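Side-chain contacts in transcriptional protein SWT1 (Saccharomyces cerevisiae, PDB 4PQZ), which is involved in transcription, probably as a transcriptional activator, and has RNA endonuclease activity, the chain described here being its C-terminal HEPN domain: residues E48-F51 with F52-H56; I69-P73 with D74-T78; S110-T113 with V114-S117. All blocks are in the same frame, centred on the assembly; numbering follows the deposited sequence.

Contact 1 (E48-F51 with F52-H56); sequences ETIF and FAIDH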
ATOM      1  N   GLU A  48      -3.898   2.741  -5.425  1.00 68.88           N
ATOM      2  CA  GLU A  48      -4.589   1.700  -6.190  1.00 66.25           C
ATOM      3  C   GLU A  48      -4.029   0.311  -5.905  1.00 60.01           C
ATOM      4  O   GLU A  48      -4.762  -0.675  -5.879  1.00 63.33           O
ATOM      5  CB  GLU A  48      -4.503   1.981  -7.686  1.00 70.66           C
ATOM      6  CG  GLU A  48      -5.431   3.074  -8.175  1.00 86.51           C
ATOM      7  CD  GLU A  48      -5.269   3.329  -9.661  1.00109.54           C
ATOM      8  OE1 GLU A  48      -4.334   2.754 -10.269  1.00113.48           O
ATOM      9  OE2 GLU A  48      -6.074   4.102 -10.221  1.00119.86           O
ATOM     10  N   THR A  49      -2.724   0.247  -5.680  1.00 50.12           N
ATOM     11  CA  THR A  49      -2.036  -1.020  -5.461  1.00 47.92           C
ATOM     12  C   THR A  49      -2.275  -1.556  -4.046  1.00 46.99           C
ATOM     13  O   THR A  49      -2.367  -2.765  -3.833  1.00 54.64           O
ATOM     14  CB  THR A  49      -0.505  -0.871  -5.757  1.00 54.90           C
ATOM     15  OG1 THR A  49      -0.335  -0.257  -7.036  1.00 46.33           O
ATOM     16  CG2 THR A  49       0.198  -2.209  -5.761  1.00 40.34           C
ATOM     17  N   ILE A  50      -2.375  -0.652  -3.081  1.00 54.32           N
ATOM     18  CA  ILE A  50      -2.710  -1.041  -1.721  1.00 51.07           C
ATOM     19  C   ILE A  50      -4.136  -1.579  -1.695  1.00 49.07           C
ATOM     20  O   ILE A  50      -4.424  -2.594  -1.063  1.00 49.91           O
ATOM     21  CB  ILE A  50      -2.602   0.145  -0.744  1.00 49.55           C
ATOM     22  CG1 ILE A  50      -1.157   0.653  -0.656  1.00 50.94           C
ATOM     23  CG2 ILE A  50      -3.084  -0.267   0.639  1.00 47.35           C
ATOM     24  CD1 ILE A  50      -1.040   2.033  -0.006  1.00 51.41           C
ATOM     25  N   PHE A  51      -5.023  -0.894  -2.407  1.00 46.94           N
ATOM     26  CA  PHE A  51      -6.438  -1.253  -2.427  1.00 50.62           C
ATOM     27  C   PHE A  51      -6.626  -2.612  -3.085  1.00 57.89           C
ATOM     28  O   PHE A  51      -7.309  -3.472  -2.534  1.00 62.62           O
ATOM     29  CB  PHE A  51      -7.278  -0.183  -3.141  1.00 49.83           C
ATOM     30  CG  PHE A  51      -7.285   1.149  -2.439  1.00 61.76           C
ATOM     31  CD1 PHE A  51      -6.822   1.263  -1.134  1.00 53.51           C
ATOM     32  CD2 PHE A  51      -7.757   2.284  -3.083  1.00 62.28           C
ATOM     33  CE1 PHE A  51      -6.823   2.483  -0.486  1.00 51.89           C
ATOM     34  CE2 PHE A  51      -7.765   3.510  -2.438  1.00 57.91           C
ATOM     35  CZ  PHE A  51      -7.296   3.609  -1.136  1.00 55.01           C
ATOM     36  N   PHE A  52      -6.001  -2.802  -4.248  1.00 49.57           N
ATOM     37  CA  PHE A  52      -5.998  -4.096  -4.933  1.00 42.44           C
ATOM     38  C   PHE A  52      -5.564  -5.216  -4.000  1.00 47.45           C
ATOM     39  O   PHE A  52      -6.231  -6.255  -3.926  1.00 51.47           O
ATOM     40  CB  PHE A  52      -5.077  -4.081  -6.172  1.00 55.14           C
ATOM     41  CG  PHE A  52      -4.809  -5.462  -6.749  1.00 51.25           C
ATOM     42  CD1 PHE A  52      -5.754  -6.093  -7.560  1.00 53.64           C
ATOM     43  CD2 PHE A  52      -3.622  -6.131  -6.472  1.00 53.47           C
ATOM     44  CE1 PHE A  52      -5.516  -7.369  -8.091  1.00 64.97           C
ATOM     45  CE2 PHE A  52      -3.371  -7.402  -6.998  1.00 59.11           C
ATOM     46  CZ  PHE A  52      -4.322  -8.022  -7.806  1.00 64.89           C
ATOM     47  N   ALA A  53      -4.447  -4.990  -3.298  1.00 48.23           N
ATOM     48  CA  ALA A  53      -3.847  -6.004  -2.432  1.00 47.62           C
ATOM     49  C   ALA A  53      -4.743  -6.365  -1.246  1.00 52.86           C
ATOM     50  O   ALA A  53      -4.881  -7.537  -0.887  1.00 51.12           O
ATOM     51  CB  ALA A  53      -2.481  -5.559  -1.947  1.00 34.74           C
ATOM     52  N   ILE A  54      -5.360  -5.353  -0.651  1.00 54.33           N
ATOM     53  CA  ILE A  54      -6.267  -5.588   0.456  1.00 52.51           C
ATOM     54  C   ILE A  54      -7.560  -6.265  -0.006  1.00 48.51           C
ATOM     55  O   ILE A  54      -7.993  -7.251   0.597  1.00 44.02           O
ATOM     56  CB  ILE A  54      -6.543  -4.294   1.236  1.00 50.41           C
ATOM     57  CG1 ILE A  54      -5.275  -3.899   2.005  1.00 43.81           C
ATOM     58  CG2 ILE A  54      -7.714  -4.477   2.171  1.00 42.68           C
ATOM     59  CD1 ILE A  54      -5.453  -2.723   2.876  1.00 42.97           C
ATOM     60  N   ASP A  55      -8.148  -5.758  -1.091  1.00 57.83           N
ATOM     61  CA  ASP A  55      -9.324  -6.369  -1.734  1.00 56.75           C
ATOM     62  C   ASP A  55      -9.127  -7.851  -2.025  1.00 51.49           C
ATOM     63  O   ASP A  55      -9.958  -8.679  -1.680  1.00 60.20           O
ATOM     64  CB  ASP A  55      -9.661  -5.637  -3.049  1.00 52.99           C
ATOM     65  CG  ASP A  55     -10.975  -6.138  -3.703  1.00 66.85           C
ATOM     66  OD1 ASP A  55     -12.068  -5.650  -3.345  1.00 68.97           O
ATOM     67  OD2 ASP A  55     -10.913  -7.008  -4.593  1.00 62.26           O
ATOM     68  N   HIS A  56      -8.006  -8.172  -2.658  1.00 54.57           N
ATOM     69  CA  HIS A  56      -7.733  -9.521  -3.149  1.00 60.72           C
ATOM     70  C   HIS A  56      -7.546 -10.523  -2.009  1.00 44.77           C
ATOM     71  O   HIS A  56      -8.008 -11.667  -2.066  1.00 51.41           O
ATOM     72  CB  HIS A  56      -6.487  -9.506  -4.064  1.00 46.47           C
ATOM     73  CG  HIS A  56      -6.454 -10.633  -5.043  1.00 53.42           C
ATOM     74  ND1 HIS A  56      -5.709 -11.781  -4.842  1.00 66.97           N
ATOM     75  CD2 HIS A  56      -7.082 -10.799  -6.230  1.00 65.07           C
ATOM     76  CE1 HIS A  56      -5.877 -12.597  -5.862  1.00 77.81           C
ATOM     77  NE2 HIS A  56      -6.709 -12.026  -6.724  1.00 75.67           N
TER
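The ring of Phe-52 turns an edge toward Thr-49 O, which lies near the ring plane, one turn back on helix 35-62 of this HEPN domain. The Phe-52 side chain also touches Glu-147 of helix 145-163. Phe-51 sends its ring the other way, its side chain packing against Ala-82 of helix 79-88. The rings diverge from a shared stretch of alpha-helical backbone, held by four successive i to i+4 hydrogen bonds. Phe-52 N donates to Glu-48 O at 3.0 Å, Ala-53 N to Thr-49 O at 3.1 Å, and Asp-55 N to Phe-51 O at 2.8 Å. With CG of Phe-52 anti to the backbone N (chi1 168°), the ring swings off the helix while CB stays 3.4 Å from Glu-48 O. The end of Asp-55 leads away from the preceding turn, OD1 forming a salt bridge with Arg-59 and probably an unusually short hydrogen bond with Tyr-71 OH. On the buried side Ile-50 and Ile-54 lie side by side and point the same way, both against Ala-82. Ile-54 N bonds to Ile-50 O at 2.9 Å; Ile-54 CG1 lies 3.4 Å from the same oxygen, and CD1 meets Ile-50 CG2 at 4.1 Å.

Contact 2 (I69-P73 with D74-T78); sequences IDYNP and DKLTT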
ATOM      1  N   ILE A  69     -18.291  -9.741   7.234  1.00 54.31           N
ATOM      2  CA  ILE A  69     -17.153  -9.270   8.041  1.00 47.58           C
ATOM      3  C   ILE A  69     -16.803  -7.815   7.760  1.00 46.92           C
ATOM      4  O   ILE A  69     -15.659  -7.398   7.945  1.00 66.76           O
ATOM      5  CB  ILE A  69     -15.901 -10.188   7.938  1.00 51.83           C
ATOM      6  CG1 ILE A  69     -15.653 -10.633   6.496  1.00 47.14           C
ATOM      7  CG2 ILE A  69     -16.051 -11.412   8.823  1.00 53.94           C
ATOM      8  CD1 ILE A  69     -14.791  -9.666   5.696  1.00 53.81           C
ATOM      9  N   ASP A  70     -17.805  -7.051   7.325  1.00 51.14           N
ATOM     10  CA  ASP A  70     -17.693  -5.587   7.174  1.00 64.90           C
ATOM     11  C   ASP A  70     -16.594  -5.085   6.218  1.00 68.63           C
ATOM     12  O   ASP A  70     -16.039  -3.996   6.403  1.00 53.50           O
ATOM     13  CB  ASP A  70     -17.561  -4.894   8.540  1.00 50.18           C
ATOM     14  CG  ASP A  70     -18.697  -5.240   9.478  1.00 59.01           C
ATOM     15  OD1 ASP A  70     -19.872  -4.997   9.103  1.00 63.23           O
ATOM     16  OD2 ASP A  70     -18.409  -5.763  10.579  1.00 59.30           O
ATOM     17  N   TYR A  71     -16.283  -5.864   5.192  1.00 60.81           N
ATOM     18  CA  TYR A  71     -15.474  -5.319   4.118  1.00 63.00           C
ATOM     19  C   TYR A  71     -16.345  -4.969   2.917  1.00 69.47           C
ATOM     20  O   TYR A  71     -16.795  -5.859   2.188  1.00 78.98           O
ATOM     21  CB  TYR A  71     -14.340  -6.264   3.704  1.00 54.91           C
ATOM     22  CG  TYR A  71     -13.718  -5.853   2.390  1.00 53.16           C
ATOM     23  CD1 TYR A  71     -13.109  -4.608   2.250  1.00 58.96           C
ATOM     24  CD2 TYR A  71     -13.762  -6.689   1.287  1.00 54.01           C
ATOM     25  CE1 TYR A  71     -12.560  -4.211   1.055  1.00 56.86           C
ATOM     26  CE2 TYR A  71     -13.210  -6.306   0.080  1.00 66.77           C
ATOM     27  CZ  TYR A  71     -12.608  -5.065  -0.029  1.00 63.49           C
ATOM     28  OH  TYR A  71     -12.066  -4.672  -1.229  1.00 58.32           O
ATOM     29  N   ASN A  72     -16.597  -3.676   2.724  1.00 68.88           N
ATOM     30  CA  ASN A  72     -17.168  -3.201   1.465  1.00 81.11           C
ATOM     31  C   ASN A  72     -16.116  -2.455   0.638  1.00 79.24           C
ATOM     32  O   ASN A  72     -15.557  -1.458   1.111  1.00 77.76           O
ATOM     33  CB  ASN A  72     -18.392  -2.306   1.704  1.00 96.86           C
ATOM     34  CG  ASN A  72     -19.340  -2.281   0.502  1.00110.89           C
ATOM     35  OD1 ASN A  72     -19.066  -1.639  -0.515  1.00111.83           O
ATOM     36  ND2 ASN A  72     -20.465  -2.978   0.622  1.00118.21           N
ATOM     37  N   PRO A  73     -15.841  -2.948  -0.580  1.00 82.20           N
ATOM     38  CA  PRO A  73     -14.844  -2.403  -1.514  1.00 79.06           C
ATOM     39  C   PRO A  73     -14.983  -0.883  -1.709  1.00 79.69           C
ATOM     40  O   PRO A  73     -13.987  -0.173  -1.862  1.00 67.45           O
ATOM     41  CB  PRO A  73     -15.157  -3.141  -2.811  1.00 77.67           C
ATOM     42  CG  PRO A  73     -15.673  -4.474  -2.350  1.00 73.31           C
ATOM     43  CD  PRO A  73     -16.459  -4.186  -1.087  1.00 79.69           C
ATOM     44  N   ASP A  74     -16.225  -0.409  -1.702  1.00 91.06           N
ATOM     45  CA  ASP A  74     -16.555   0.993  -1.534  1.00102.01           C
ATOM     46  C   ASP A  74     -16.999   1.008  -0.079  1.00115.83           C
ATOM     47  O   ASP A  74     -18.153   0.709   0.198  1.00129.35           O
ATOM     48  CB  ASP A  74     -17.737   1.374  -2.444  1.00113.95           C
ATOM     49  CG  ASP A  74     -17.636   0.781  -3.845  1.00120.76           C
ATOM     50  OD1 ASP A  74     -17.144   1.476  -4.753  1.00125.53           O
ATOM     51  OD2 ASP A  74     -18.084  -0.364  -4.062  1.00118.73           O
ATOM     52  N   LYS A  75     -16.153   1.424   0.864  1.00115.11           N
ATOM     53  CA  LYS A  75     -15.178   2.496   0.702  1.00108.99           C
ATOM     54  C   LYS A  75     -13.760   2.133   1.156  1.00 90.01           C
ATOM     55  O   LYS A  75     -13.354   2.435   2.268  1.00 94.43           O
ATOM     56  CB  LYS A  75     -15.683   3.650   1.540  1.00119.57           C
ATOM     57  CG  LYS A  75     -14.943   4.959   1.460  1.00117.70           C
ATOM     58  CD  LYS A  75     -15.406   5.887   2.581  1.00110.49           C
ATOM     59  CE  LYS A  75     -16.427   6.939   2.141  1.00107.91           C
ATOM     60  NZ  LYS A  75     -17.068   7.645   3.285  1.00107.47           N
ATOM     61  N   LEU A  76     -13.015   1.514   0.251  1.00 73.61           N
ATOM     62  CA  LEU A  76     -11.573   1.517   0.309  1.00 70.02           C
ATOM     63  C   LEU A  76     -11.161   2.691  -0.561  1.00 72.51           C
ATOM     64  O   LEU A  76     -10.740   2.491  -1.700  1.00 78.34           O
ATOM     65  CB  LEU A  76     -11.023   0.232  -0.303  1.00 72.45           C
ATOM     66  CG  LEU A  76     -10.418  -0.817   0.629  1.00 65.16           C
ATOM     67  CD1 LEU A  76      -9.604  -1.828  -0.176  1.00 47.17           C
ATOM     68  CD2 LEU A  76      -9.571  -0.137   1.693  1.00 61.19           C
ATOM     69  N   THR A  77     -11.329   3.912  -0.051  1.00 67.77           N
ATOM     70  CA  THR A  77     -10.976   5.115  -0.819  1.00 74.07           C
ATOM     71  C   THR A  77      -9.753   5.845  -0.290  1.00 68.56           C
ATOM     72  O   THR A  77      -9.148   6.653  -0.996  1.00 76.09           O
ATOM     73  CB  THR A  77     -12.126   6.150  -0.952  1.00 78.26           C
ATOM     74  OG1 THR A  77     -12.560   6.558   0.352  1.00 82.72           O
ATOM     75  CG2 THR A  77     -13.277   5.574  -1.770  1.00 77.17           C
ATOM     76  N   THR A  78      -9.388   5.582   0.955  1.00 55.17           N
ATOM     77  CA  THR A  78      -8.233   6.264   1.515  1.00 56.18           C
ATOM     78  C   THR A  78      -7.182   5.285   2.003  1.00 59.33           C
ATOM     79  O   THR A  78      -7.459   4.103   2.206  1.00 58.11           O
ATOM     80  CB  THR A  78      -8.621   7.220   2.676  1.00 59.97           C
ATOM     81  OG1 THR A  78      -9.010   6.457   3.824  1.00 62.29           O
ATOM     82  CG2 THR A  78      -9.753   8.138   2.264  1.00 57.78           C
TER
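Leu-76 N donates to Pro-73 O over 2.9 Å, closing a beta turn on the loop that leads from helix 35-62 to helix 79-88 of the HEPN fold. The N-H points almost straight at the oxygen (167°), yet the donor stands well above the carbonyl plane, 56° out of it. The turn contains a cis peptide between Asp-74 and Lys-75, a rare geometry ahead of a residue other than proline. Asn-72 (chi1 -156°) brings its amide group beside the Asp-74 backbone. A weak bond there from Asp-74 N to Asn-72 OD1 would be of the Asx-turn kind, but it is doubtful, because OD1 also lies implausibly close to Asp-74 O. Farther along, Thr-78 OG1 accepts from Asn-81 N as the N-cap of helix 79-88. Packing gathers round the buried Tyr-71, whose hydroxyl probably bonds to Asp-55 and whose ring meets Tyr-85 edge-to-face. Pro-73 N sits 3.8 Å above one face of the Tyr-71 ring, offset toward the rim. Leu-76 crosses Tyr-71 at about a right angle and approaches the ring's edge near its plane, CD1 lying 4.0 Å from CE1 and 3.9 Å from OH.

Contact 3 (S110-T113 with V114-S117); sequences SLPT and VLKS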
ATOM      1  N   SER A 110      -2.593   3.967  13.694  1.00 50.71           N
ATOM      2  CA  SER A 110      -2.602   5.351  13.215  1.00 60.45           C
ATOM      3  C   SER A 110      -1.272   5.638  12.530  1.00 58.14           C
ATOM      4  O   SER A 110      -0.253   5.867  13.185  1.00 61.68           O
ATOM      5  CB  SER A 110      -2.835   6.349  14.364  1.00 58.09           C
ATOM      6  OG  SER A 110      -3.124   7.657  13.872  1.00 50.29           O
ATOM      7  N   LEU A 111      -1.293   5.587  11.206  1.00 48.79           N
ATOM      8  CA  LEU A 111      -0.124   5.899  10.400  1.00 53.26           C
ATOM      9  C   LEU A 111       0.224   7.371  10.532  1.00 58.75           C
ATOM     10  O   LEU A 111      -0.670   8.213  10.651  1.00 53.37           O
ATOM     11  CB  LEU A 111      -0.394   5.600   8.922  1.00 47.13           C
ATOM     12  CG  LEU A 111      -0.403   4.169   8.392  1.00 47.65           C
ATOM     13  CD1 LEU A 111      -0.732   4.205   6.898  1.00 42.55           C
ATOM     14  CD2 LEU A 111       0.952   3.513   8.640  1.00 45.48           C
ATOM     15  N   PRO A 112       1.526   7.689  10.497  1.00 54.95           N
ATOM     16  CA  PRO A 112       1.950   9.087  10.386  1.00 38.43           C
ATOM     17  C   PRO A 112       1.399   9.691   9.102  1.00 40.12           C
ATOM     18  O   PRO A 112       1.288   8.982   8.105  1.00 51.56           O
ATOM     19  CB  PRO A 112       3.479   8.976  10.306  1.00 40.69           C
ATOM     20  CG  PRO A 112       3.802   7.701  11.044  1.00 45.57           C
ATOM     21  CD  PRO A 112       2.667   6.767  10.645  1.00 49.18           C
ATOM     22  N   THR A 113       1.064  10.974   9.129  1.00 43.80           N
ATOM     23  CA  THR A 113       0.487  11.654   7.971  1.00 57.78           C
ATOM     24  C   THR A 113       1.357  11.587   6.698  1.00 58.54           C
ATOM     25  O   THR A 113       0.830  11.614   5.581  1.00 54.62           O
ATOM     26  CB  THR A 113       0.120  13.129   8.295  1.00 86.62           C
ATOM     27  OG1 THR A 113       1.273  13.819   8.791  1.00 88.77           O
ATOM     28  CG2 THR A 113      -0.983  13.188   9.351  1.00 94.56           C
ATOM     29  N   VAL A 114       2.677  11.493   6.859  1.00 52.42           N
ATOM     30  CA  VAL A 114       3.577  11.392   5.702  1.00 63.19           C
ATOM     31  C   VAL A 114       3.276  10.143   4.858  1.00 60.65           C
ATOM     32  O   VAL A 114       3.472  10.126   3.638  1.00 49.73           O
ATOM     33  CB  VAL A 114       5.081  11.405   6.108  1.00 40.12           C
ATOM     34  CG1 VAL A 114       5.445  10.171   6.912  1.00 39.56           C
ATOM     35  CG2 VAL A 114       5.964  11.519   4.863  1.00 45.78           C
ATOM     36  N   LEU A 115       2.773   9.114   5.530  1.00 59.10           N
ATOM     37  CA  LEU A 115       2.446   7.846   4.910  1.00 48.23           C
ATOM     38  C   LEU A 115       0.990   7.791   4.428  1.00 51.06           C
ATOM     39  O   LEU A 115       0.629   6.909   3.649  1.00 53.06           O
ATOM     40  CB  LEU A 115       2.740   6.706   5.889  1.00 41.06           C
ATOM     41  CG  LEU A 115       4.203   6.610   6.335  1.00 42.78           C
ATOM     42  CD1 LEU A 115       4.443   5.493   7.365  1.00 36.87           C
ATOM     43  CD2 LEU A 115       5.125   6.456   5.117  1.00 46.32           C
ATOM     44  N   LYS A 116       0.168   8.745   4.869  1.00 71.32           N
ATOM     45  CA  LYS A 116      -1.283   8.719   4.603  1.00 69.60           C
ATOM     46  C   LYS A 116      -1.758   9.697   3.535  1.00 69.44           C
ATOM     47  O   LYS A 116      -2.939   9.695   3.178  1.00 59.68           O
ATOM     48  CB  LYS A 116      -2.081   8.999   5.879  1.00 51.27           C
ATOM     49  CG  LYS A 116      -1.989   7.917   6.913  1.00 56.99           C
ATOM     50  CD  LYS A 116      -3.046   8.077   8.011  1.00 61.79           C
ATOM     51  CE  LYS A 116      -2.903   9.382   8.774  1.00 63.41           C
ATOM     52  NZ  LYS A 116      -3.218   9.201  10.227  1.00 61.40           N
ATOM     53  N   SER A 117      -0.856  10.540   3.037  1.00 67.28           N
ATOM     54  CA  SER A 117      -1.267  11.625   2.147  1.00 68.94           C
ATOM     55  C   SER A 117      -0.257  11.914   1.043  1.00 61.03           C
ATOM     56  O   SER A 117       0.840  11.343   1.020  1.00 57.06           O
ATOM     57  CB  SER A 117      -1.583  12.904   2.948  1.00 73.36           C
ATOM     58  OG  SER A 117      -0.570  13.213   3.895  1.00 71.90           O
TER
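Lys-116 and Leu-111 cross obliquely, the lysine folding back from the short, weakly bonded helix 113-116 over the loop residue that leads into it. The approach is tight at its root, where Lys-116 CG lies 3.5 Å from Leu-111 CB. Beyond that point the lysine chain bends at its third torsion (chi3 -61°) and again at the fourth, which curls its end round to the leucine's backbone. There NZ donates to Leu-111 O at 2.8 Å, in the carbonyl plane, with a C=O...N angle of 154°. With an alanine in place of Lys-116 the NZ donor is gone, which would probably leave Leu-111 O without that partner and a gap beside the leucine's CB. The side chain of Leu-111 packs against Trp-132 and Ile-79, from helices 122-139 and 79-88.

Pro-112 and Leu-115 instead lie side by side and point the same way, CD of the proline 3.9 Å from CD1 of the leucine. Leu-115 N also bonds to Pro-112 O at 3.0 Å, in the i to i+3 pattern of a 3-10 turn. Val-114, two residues after the proline, brings CG1 to 4.1 Å from Pro-112 CB. Thr-113 O is gripped twice, by Lys-116 N at 3.0 Å, again i to i+3, and by Ser-117 OG at 2.7 Å, the donors arriving from opposite faces of its plane. Leu-115 O is taken by Trp-132 NE1. The neutral carbonyl of Leu-111 would help to stabilise the Lys-116 charge through its dipole, Glu-80 adding a long, weak ion pair.

How the contacts relate
The three contacts follow in series along one all-helical HEPN domain, all within the C-terminal domain of the SWT1 family. Contact 1 lies on the long helix 35-62, its centre about 7 Å from that of the chain; contact 2 lies in the loop after that helix, and contact 3 at the short helix 113-116. Contacts 1 and 2 have centres about 11 Å apart and touch: the ring of Phe-51 packs on the backbone of residues 76-78. Contact 3 is about 17 Å from contact 1 and about 19 Å from contact 2, centre to centre, and touches neither. Helix 79-88 packs against residues of all three, joining the loops to the helical core.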